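Side-chain contacts in arabinofuranosidase (Bifidobacterium longum, PDB 2Y2W), which hydrolyses terminal alpha-L-arabinofuranosyl bonds in arabinan and arabinoxylan, helping to break down the plant cell wall: residues M147-F152 and E182-A187; K397-V402 and G443-P448; A468-D473 and G479-V484. All coordinates share one frame; numbering follows the deposited sequence.

Interaction 1: M147-F152 and E182-A187; sequences MGIDDF and EYVNGA
A buried hydrogen bond from Tyr-183 to Asp-150, backed by a small apolar patch, joins two consecutive outer helices of the (beta/alpha)8 barrel. Helix 149-159 begins here, with Gly-148 as its N-cap, while helix 174-185 is ending; strand 162-167 of the barrel runs between them in the chain. The tyrosine CG is anti to the backbone N (chi1 173°), which sends the ring across the gap with its hydroxyl leading. OH donates to Asp-150 OD1 at 2.6 Å, meeting the syn lone pair, and OD1 sits at the ring edge, in its plane. Carboxylate and ring are nonetheless turned 36° against each other. Beside this bond, Ile-149 reaches over with both branches: CG2 comes obliquely to Tyr-183 CE2 at 4.3 Å, and CG1 meets Val-184 CG2 at 4.2 Å, the two side chains crossing at about a right angle. Asn-199 ND2 also bonds the tyrosine hydroxyl, and Trp-121 meets its ring. With an alanine here instead of Asp-150 that carboxylate is gone, and the Tyr-183 hydroxyl, left with Asn-199, is likely to be less firmly fixed. Asp-150 stands in the first turn of its helix, whose N-terminal end is likely to favour a negative charge, so the phenol probably meets a charged acceptor in a buried setting at OD1, while OD2 is hydrogen-bonded elsewhere in the structure.

Interaction 2: K397-V402 and G443-P448; sequences KHCDRV and GQAYAP
Lys-397 and Cys-399 meet two alanines, Ala-447 and Ala-445, where the (beta/alpha)8 barrel of this family 51 enzyme adjoins its C-terminal beta-sandwich domain. The chain 397-402 links helix 382-397 to strand 402-408, the eighth strand of the barrel, and strand 444-456 belongs to the sandwich. Lys-397 comes first. Its aliphatic stem does the touching, CG lying 4.1 Å from Ala-447 CB, while the chain bends at chi3 and chi4 farther out; the same side chain also packs on Asp-467 and Val-469 of strand 462-473. His-398 points its CB away from the strand, and its side chain packs on Thr-311 of helix 307-327. Cys-399 turns back towards the strand: SG lies between the backbone N and the carbonyl carbon (chi1 77°), and this places the sulfur 3.8 Å from Ala-445 CB, a buried apolar touch. Ala-445 and Ala-447 can both face the turn because they are two residues apart on an extended chain, with Tyr-446 between them pointing the other way, onto Val-470 and Pro-55. No hydrogen bond passes between the two segments, so their fit rests on apolar contacts of the two alanine methyls with a lysine stem and a cysteine sulfur. Farther on, Asp-400 touches Val-56, and Arg-401 is held on the barrel side by a salt bridge to Asp-322 and a hydrogen bond from NE to Ile-334 O. The turn closes on itself at its end, where His-398 O accepts from Val-402 N at 3.0 Å and from Arg-401 N at 3.3 Å.

Interaction 3: A468-D473 and G479-V484; sequences AVVTWD and GLLLAV
Strands 468-473 and 479-484 run antiparallel, 172° between their directions and 4.7 Å apart at closest approach, with Val-469 opposite Leu-482 and Thr-471 opposite Leu-480 as hydrogen-bonded pairs. Each pair exchanges two bonds: Val-469 N to Leu-482 O measures 2.9 Å and Leu-482 N returns to Val-469 O; Thr-471 and Leu-480 bond likewise. On the face carrying these four residues, Val-469 CG2 rests 3.8 Å from Leu-482 CB. Thr-471 and Leu-480 lie side by side, pointing the same way, and OG1 comes within 3.4 Å of Leu-480 CB. Helices 382-397 and 431-440 cover this face, through Ile-393 on Val-469 and Ala-437 on Leu-482. The other face bears Ala-468, Val-470, Trp-472, Leu-481 and Ala-483. There Leu-481 leans back over the neighbouring strand: its CG lies opposite the backbone N (chi1 167°), which carries CD1 to Val-470 CG2 at 3.8 Å and Ala-468 CB at 4.1 Å. The methyls of Ala-468 and Ala-483 meet directly. At the turn end, Trp-472 presents its ring edge to the glycine, CE3 to Gly-479 CA 3.8 Å, and a water accepts from Gly-479 N at 3.1 Å. Positive phi suits glycine at this position, which follows a cis peptide bond. Flanked by strands 444-456 and 558-564, the pair forms an antiparallel beta hairpin within the C-terminal beta-sandwich of a family 51 arabinofuranosidase.

The three contacts follow one another in series along the chain. Interaction 1 lies among the outer helices of the barrel, its centre 34 Å from that of interaction 2 and 38 Å from that of interaction 3, which sits across the chain's centre from it. Interactions 2 and 3 are neighbours, 10 Å between centres, because strands 444-456 and 462-473 are adjacent in one sheet: Tyr-446 N probably bonds Val-470 O, and Gln-444 O probably bonds Trp-472 N. Lys-397 of interaction 2 also reaches interaction 3, its CD packing against Ala-468 O. Interaction 1 thus belongs to the barrel alone, interaction 3 to the sandwich, and interaction 2 joins the two domains.

Interaction 1: M147-F152 and E182-A187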
loop_
_atom_site.group_PDB
_atom_site.type_symbol
_atom_site.label_atom_id
_atom_site.label_comp_id
_atom_site.label_asym_id
_atom_site.label_seq_id
_atom_site.Cartn_x
_atom_site.Cartn_y
_atom_site.Cartn_z
ATOM N N MET D 147 16.813 10.755 -21.007
ATOM C CA MET D 147 15.799 9.986 -21.721
ATOM C C MET D 147 14.608 9.659 -20.818
ATOM O O MET D 147 14.771 9.249 -19.665
ATOM C CB MET D 147 16.396 8.705 -22.298
ATOM C CG MET D 147 17.168 8.909 -23.593
ATOM S SD MET D 147 16.111 9.040 -25.051
ATOM C CE MET D 147 15.351 7.420 -25.085
ATOM N N GLY D 148 13.413 9.866 -21.362
ATOM C CA GLY D 148 12.160 9.548 -20.698
ATOM C C GLY D 148 11.128 9.203 -21.750
ATOM O O GLY D 148 11.472 9.007 -22.918
ATOM N N ILE D 149 9.863 9.141 -21.345
ATOM C CA ILE D 149 8.788 8.729 -22.250
ATOM C C ILE D 149 8.539 9.722 -23.397
ATOM O O ILE D 149 8.155 9.313 -24.490
ATOM C CB ILE D 149 7.474 8.360 -21.480
ATOM C CG1 ILE D 149 6.444 7.707 -22.413
ATOM C CG2 ILE D 149 6.895 9.566 -20.744
ATOM C CD1 ILE D 149 6.924 6.420 -23.070
ATOM N N ASP D 150 8.765 11.010 -23.140
ATOM C CA ASP D 150 8.719 12.040 -24.181
ATOM C C ASP D 150 9.737 11.722 -25.278
ATOM O O ASP D 150 9.416 11.751 -26.467
ATOM C CB ASP D 150 9.033 13.423 -23.596
ATOM C CG ASP D 150 7.874 14.021 -22.799
ATOM O OD1 ASP D 150 6.714 13.583 -22.969
ATOM O OD2 ASP D 150 8.132 14.957 -22.006
ATOM N N ASP D 151 10.960 11.406 -24.856
ATOM C CA ASP D 151 12.080 11.193 -25.768
ATOM C C ASP D 151 12.013 9.835 -26.454
ATOM O O ASP D 151 12.255 9.737 -27.662
ATOM C CB ASP D 151 13.412 11.355 -25.026
ATOM C CG ASP D 151 13.592 12.748 -24.442
ATOM O OD1 ASP D 151 13.672 13.724 -25.219
ATOM O OD2 ASP D 151 13.656 12.866 -23.199
ATOM N N PHE D 152 11.679 8.792 -25.695
ATOM C CA PHE D 152 11.559 7.453 -26.267
ATOM C C PHE D 152 10.404 7.361 -27.265
ATOM O O PHE D 152 10.459 6.567 -28.208
ATOM C CB PHE D 152 11.430 6.371 -25.189
ATOM C CG PHE D 152 11.541 4.972 -25.731
ATOM C CD1 PHE D 152 12.785 4.421 -26.014
ATOM C CD2 PHE D 152 10.400 4.220 -25.991
ATOM C CE1 PHE D 152 12.889 3.136 -26.532
ATOM C CE2 PHE D 152 10.498 2.937 -26.510
ATOM C CZ PHE D 152 11.742 2.394 -26.778
ATOM N N GLU D 182 -2.999 8.931 -18.607
ATOM C CA GLU D 182 -3.617 10.201 -18.966
ATOM C C GLU D 182 -2.618 11.131 -19.660
ATOM O O GLU D 182 -2.958 11.779 -20.646
ATOM C CB GLU D 182 -4.185 10.861 -17.711
ATOM C CG GLU D 182 -4.989 12.129 -17.938
ATOM C CD GLU D 182 -5.578 12.685 -16.643
ATOM O OE1 GLU D 182 -5.617 11.950 -15.628
ATOM O OE2 GLU D 182 -6.016 13.854 -16.637
ATOM N N TYR D 183 -1.391 11.190 -19.142
ATOM C CA TYR D 183 -0.350 12.051 -19.706
ATOM C C TYR D 183 0.019 11.621 -21.118
ATOM O O TYR D 183 0.194 12.456 -22.010
ATOM C CB TYR D 183 0.905 12.045 -18.826
ATOM C CG TYR D 183 2.082 12.776 -19.437
ATOM C CD1 TYR D 183 2.274 14.136 -19.213
ATOM C CD2 TYR D 183 3.002 12.106 -20.247
ATOM C CE1 TYR D 183 3.344 14.811 -19.776
ATOM C CE2 TYR D 183 4.076 12.772 -20.817
ATOM C CZ TYR D 183 4.241 14.124 -20.576
ATOM O OH TYR D 183 5.303 14.789 -21.135
ATOM N N VAL D 184 0.128 10.313 -21.309
ATOM C CA VAL D 184 0.618 9.755 -22.556
ATOM C C VAL D 184 -0.457 9.663 -23.658
ATOM O O VAL D 184 -0.147 9.827 -24.842
ATOM C CB VAL D 184 1.303 8.387 -22.293
ATOM C CG1 VAL D 184 0.302 7.246 -22.327
ATOM C CG2 VAL D 184 2.407 8.147 -23.282
ATOM N N ASN D 185 -1.711 9.426 -23.271
ATOM C CA ASN D 185 -2.765 9.093 -24.236
ATOM C C ASN D 185 -4.016 9.964 -24.181
ATOM O O ASN D 185 -4.902 9.839 -25.029
ATOM C CB ASN D 185 -3.170 7.620 -24.095
ATOM C CG ASN D 185 -2.181 6.671 -24.746
ATOM O OD1 ASN D 185 -1.337 7.081 -25.550
ATOM N ND2 ASN D 185 -2.282 5.391 -24.403
ATOM N N GLY D 186 -4.090 10.838 -23.184
ATOM C CA GLY D 186 -5.257 11.690 -23.002
ATOM C C GLY D 186 -5.404 12.721 -24.102
ATOM O O GLY D 186 -4.425 13.105 -24.743
ATOM N N ALA D 187 -6.638 13.156 -24.332
ATOM C CA ALA D 187 -6.902 14.251 -25.251
ATOM C C ALA D 187 -6.493 15.565 -24.588
ATOM O O ALA D 187 -6.606 15.695 -23.368
ATOM C CB ALA D 187 -8.377 14.276 -25.627
#

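Interaction 2: K397-V402 and G443-P448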
loop_
_atom_site.group_PDB
_atom_site.type_symbol
_atom_site.label_atom_id
_atom_site.label_comp_id
_atom_site.label_asym_id
_atom_site.label_seq_id
_atom_site.Cartn_x
_atom_site.Cartn_y
_atom_site.Cartn_z
ATOM N N LYS D 397 6.758 -21.879 -34.016
ATOM C CA LYS D 397 6.004 -23.135 -33.929
ATOM C C LYS D 397 4.855 -23.066 -32.925
ATOM O O LYS D 397 3.943 -23.893 -32.962
ATOM C CB LYS D 397 6.931 -24.310 -33.603
ATOM C CG LYS D 397 7.431 -25.064 -34.831
ATOM C CD LYS D 397 8.724 -25.840 -34.565
ATOM C CE LYS D 397 8.467 -27.271 -34.106
ATOM N NZ LYS D 397 7.973 -27.347 -32.702
ATOM N N HIS D 398 4.904 -22.076 -32.037
ATOM C CA HIS D 398 3.855 -21.881 -31.037
ATOM C C HIS D 398 3.301 -20.453 -31.035
ATOM O O HIS D 398 2.828 -19.964 -30.007
ATOM C CB HIS D 398 4.362 -22.271 -29.643
ATOM C CG HIS D 398 4.708 -23.722 -29.510
ATOM N ND1 HIS D 398 3.757 -24.698 -29.300
ATOM C CD2 HIS D 398 5.900 -24.363 -29.561
ATOM C CE1 HIS D 398 4.349 -25.878 -29.227
ATOM N NE2 HIS D 398 5.649 -25.702 -29.382
ATOM N N CYS D 399 3.340 -19.795 -32.192
ATOM C CA CYS D 399 2.851 -18.420 -32.302
ATOM C C CYS D 399 1.323 -18.336 -32.375
ATOM O O CYS D 399 0.764 -17.291 -32.697
ATOM C CB CYS D 399 3.522 -17.678 -33.468
ATOM S SG CYS D 399 2.915 -18.069 -35.123
ATOM N N ASP D 400 0.660 -19.445 -32.065
ATOM C CA ASP D 400 -0.792 -19.482 -31.940
ATOM C C ASP D 400 -1.213 -19.001 -30.561
ATOM O O ASP D 400 -2.311 -18.466 -30.388
ATOM C CB ASP D 400 -1.330 -20.899 -32.199
ATOM C CG ASP D 400 -0.744 -21.944 -31.248
ATOM O OD1 ASP D 400 0.486 -21.943 -31.021
ATOM O OD2 ASP D 400 -1.519 -22.780 -30.736
ATOM N N ARG D 401 -0.336 -19.203 -29.583
ATOM C CA ARG D 401 -0.595 -18.790 -28.212
ATOM C C ARG D 401 0.389 -17.711 -27.771
ATOM O O ARG D 401 0.069 -16.889 -26.912
ATOM C CB ARG D 401 -0.546 -19.993 -27.269
ATOM C CG ARG D 401 -1.264 -19.779 -25.945
ATOM C CD ARG D 401 -2.769 -19.627 -26.137
ATOM N NE ARG D 401 -3.439 -19.210 -24.907
ATOM C CZ ARG D 401 -3.835 -20.041 -23.945
ATOM N NH1 ARG D 401 -3.632 -21.351 -24.054
ATOM N NH2 ARG D 401 -4.439 -19.560 -22.866
ATOM N N VAL D 402 1.581 -17.724 -28.360
ATOM C CA VAL D 402 2.565 -16.671 -28.134
ATOM C C VAL D 402 2.419 -15.622 -29.236
ATOM O O VAL D 402 2.976 -15.759 -30.327
ATOM C CB VAL D 402 4.013 -17.225 -28.080
ATOM C CG1 VAL D 402 5.016 -16.099 -27.838
ATOM C CG2 VAL D 402 4.139 -18.289 -26.997
ATOM N N GLY D 443 2.854 -14.442 -43.274
ATOM C CA GLY D 443 1.692 -15.269 -43.586
ATOM C C GLY D 443 1.326 -16.238 -42.482
ATOM O O GLY D 443 1.024 -15.828 -41.360
ATOM N N GLN D 444 1.350 -17.529 -42.811
ATOM C CA GLN D 444 0.990 -18.591 -41.871
ATOM C C GLN D 444 2.224 -19.376 -41.420
ATOM O O GLN D 444 3.186 -19.529 -42.177
ATOM C CB GLN D 444 -0.030 -19.544 -42.502
ATOM C CG GLN D 444 -1.396 -18.924 -42.802
ATOM C CD GLN D 444 -2.355 -18.960 -41.617
ATOM O OE1 GLN D 444 -2.062 -19.546 -40.572
ATOM N NE2 GLN D 444 -3.514 -18.333 -41.781
ATOM N N ALA D 445 2.181 -19.871 -40.184
ATOM C CA ALA D 445 3.268 -20.669 -39.623
ATOM C C ALA D 445 2.903 -22.150 -39.612
ATOM O O ALA D 445 1.836 -22.533 -39.130
ATOM C CB ALA D 445 3.617 -20.189 -38.220
ATOM N N TYR D 446 3.796 -22.972 -40.152
ATOM C CA TYR D 446 3.576 -24.411 -40.250
ATOM C C TYR D 446 4.633 -25.186 -39.471
ATOM O O TYR D 446 5.819 -24.845 -39.512
ATOM C CB TYR D 446 3.590 -24.856 -41.716
ATOM C CG TYR D 446 2.352 -24.482 -42.501
ATOM C CD1 TYR D 446 1.236 -25.316 -42.512
ATOM C CD2 TYR D 446 2.301 -23.302 -43.245
ATOM C CE1 TYR D 446 0.094 -24.983 -43.237
ATOM C CE2 TYR D 446 1.161 -22.959 -43.975
ATOM C CZ TYR D 446 0.062 -23.806 -43.962
ATOM O OH TYR D 446 -1.071 -23.482 -44.674
ATOM N N ALA D 447 4.194 -26.221 -38.761
ATOM C CA ALA D 447 5.101 -27.107 -38.036
ATOM C C ALA D 447 5.292 -28.413 -38.813
ATOM O O ALA D 447 4.455 -29.316 -38.726
ATOM C CB ALA D 447 4.575 -27.378 -36.627
ATOM N N PRO D 448 6.396 -28.515 -39.578
ATOM C CA PRO D 448 6.589 -29.660 -40.469
ATOM C C PRO D 448 6.907 -30.945 -39.711
ATOM O O PRO D 448 7.392 -30.893 -38.578
ATOM C CB PRO D 448 7.786 -29.239 -41.323
ATOM C CG PRO D 448 8.562 -28.322 -40.452
ATOM C CD PRO D 448 7.572 -27.624 -39.564
#

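Interaction 3: A468-D473 and G479-V484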
loop_
_atom_site.group_PDB
_atom_site.type_symbol
_atom_site.label_atom_id
_atom_site.label_comp_id
_atom_site.label_asym_id
_atom_site.label_seq_id
_atom_site.Cartn_x
_atom_site.Cartn_y
_atom_site.Cartn_z
ATOM N N ALA D 468 12.921 -27.278 -37.001
ATOM C CA ALA D 468 12.583 -26.383 -38.121
ATOM C C ALA D 468 11.161 -25.803 -38.118
ATOM O O ALA D 468 10.236 -26.397 -37.554
ATOM C CB ALA D 468 12.858 -27.087 -39.452
ATOM N N VAL D 469 11.009 -24.639 -38.757
ATOM C CA VAL D 469 9.701 -24.019 -39.036
ATOM C C VAL D 469 9.537 -23.651 -40.505
ATOM O O VAL D 469 10.513 -23.352 -41.194
ATOM C CB VAL D 469 9.451 -22.710 -38.237
ATOM C CG1 VAL D 469 8.881 -23.005 -36.878
ATOM C CG2 VAL D 469 10.711 -21.846 -38.152
ATOM N N VAL D 470 8.289 -23.650 -40.966
ATOM C CA VAL D 470 7.959 -23.188 -42.311
ATOM C C VAL D 470 6.920 -22.069 -42.236
ATOM O O VAL D 470 5.846 -22.245 -41.657
ATOM C CB VAL D 470 7.427 -24.338 -43.208
ATOM C CG1 VAL D 470 7.077 -23.823 -44.601
ATOM C CG2 VAL D 470 8.445 -25.467 -43.305
ATOM N N THR D 471 7.258 -20.916 -42.809
ATOM C CA THR D 471 6.305 -19.816 -42.950
ATOM C C THR D 471 5.941 -19.626 -44.418
ATOM O O THR D 471 6.809 -19.678 -45.296
ATOM C CB THR D 471 6.825 -18.494 -42.342
ATOM O OG1 THR D 471 8.186 -18.279 -42.735
ATOM C CG2 THR D 471 6.741 -18.536 -40.825
ATOM N N TRP D 472 4.652 -19.408 -44.673
ATOM C CA TRP D 472 4.119 -19.414 -46.034
ATOM C C TRP D 472 2.978 -18.418 -46.226
ATOM O O TRP D 472 1.987 -18.438 -45.489
ATOM C CB TRP D 472 3.665 -20.834 -46.397
ATOM C CG TRP D 472 2.949 -20.970 -47.711
ATOM C CD1 TRP D 472 1.625 -21.251 -47.895
ATOM C CD2 TRP D 472 3.518 -20.848 -49.021
ATOM N NE1 TRP D 472 1.332 -21.306 -49.235
ATOM C CE2 TRP D 472 2.475 -21.063 -49.950
ATOM C CE3 TRP D 472 4.807 -20.576 -49.499
ATOM C CZ2 TRP D 472 2.679 -21.015 -51.333
ATOM C CZ3 TRP D 472 5.009 -20.527 -50.876
ATOM C CH2 TRP D 472 3.949 -20.747 -51.775
ATOM N N ASP D 473 3.138 -17.549 -47.223
ATOM C CA ASP D 473 2.095 -16.611 -47.634
ATOM C C ASP D 473 1.411 -17.154 -48.888
ATOM O O ASP D 473 2.043 -17.292 -49.942
ATOM C CB ASP D 473 2.695 -15.222 -47.899
ATOM C CG ASP D 473 1.662 -14.105 -47.839
ATOM O OD1 ASP D 473 0.616 -14.203 -48.516
ATOM O OD2 ASP D 473 1.909 -13.111 -47.121
ATOM N N GLY D 479 6.969 -17.664 -48.096
ATOM C CA GLY D 479 7.942 -18.680 -48.496
ATOM C C GLY D 479 9.265 -18.591 -47.755
ATOM O O GLY D 479 10.204 -17.952 -48.236
ATOM N N LEU D 480 9.340 -19.228 -46.585
ATOM C CA LEU D 480 10.579 -19.285 -45.797
ATOM C C LEU D 480 10.686 -20.535 -44.921
ATOM O O LEU D 480 9.722 -20.929 -44.259
ATOM C CB LEU D 480 10.747 -18.024 -44.932
ATOM C CG LEU D 480 11.914 -17.978 -43.934
ATOM C CD1 LEU D 480 13.250 -17.739 -44.630
ATOM C CD2 LEU D 480 11.674 -16.924 -42.865
ATOM N N LEU D 481 11.870 -21.146 -44.933
ATOM C CA LEU D 481 12.204 -22.250 -44.036
ATOM C C LEU D 481 13.407 -21.900 -43.163
ATOM O O LEU D 481 14.456 -21.489 -43.666
ATOM C CB LEU D 481 12.480 -23.541 -44.823
ATOM C CG LEU D 481 13.142 -24.718 -44.088
ATOM C CD1 LEU D 481 12.193 -25.380 -43.096
ATOM C CD2 LEU D 481 13.673 -25.750 -45.068
ATOM N N LEU D 482 13.237 -22.068 -41.855
ATOM C CA LEU D 482 14.319 -21.893 -40.891
ATOM C C LEU D 482 14.575 -23.223 -40.193
ATOM O O LEU D 482 13.640 -23.854 -39.699
ATOM C CB LEU D 482 13.959 -20.818 -39.858
ATOM C CG LEU D 482 13.614 -19.405 -40.339
ATOM C CD1 LEU D 482 12.745 -18.689 -39.317
ATOM C CD2 LEU D 482 14.867 -18.598 -40.636
ATOM N N ALA D 483 15.837 -23.648 -40.161
ATOM C CA ALA D 483 16.205 -24.920 -39.536
ATOM C C ALA D 483 17.502 -24.835 -38.735
ATOM O O ALA D 483 18.408 -24.076 -39.078
ATOM C CB ALA D 483 16.290 -26.029 -40.580
ATOM N N VAL D 484 17.577 -25.629 -37.669
ATOM C CA VAL D 484 18.725 -25.631 -36.763
ATOM C C VAL D 484 19.275 -27.046 -36.550
ATOM O O VAL D 484 18.512 -28.008 -36.441
ATOM C CB VAL D 484 18.359 -24.958 -35.402
ATOM C CG1 VAL D 484 19.227 -25.473 -34.256
ATOM C CG2 VAL D 484 18.487 -23.445 -35.508
HETATM O O HOH W 1 6.532 -16.563 -45.184
#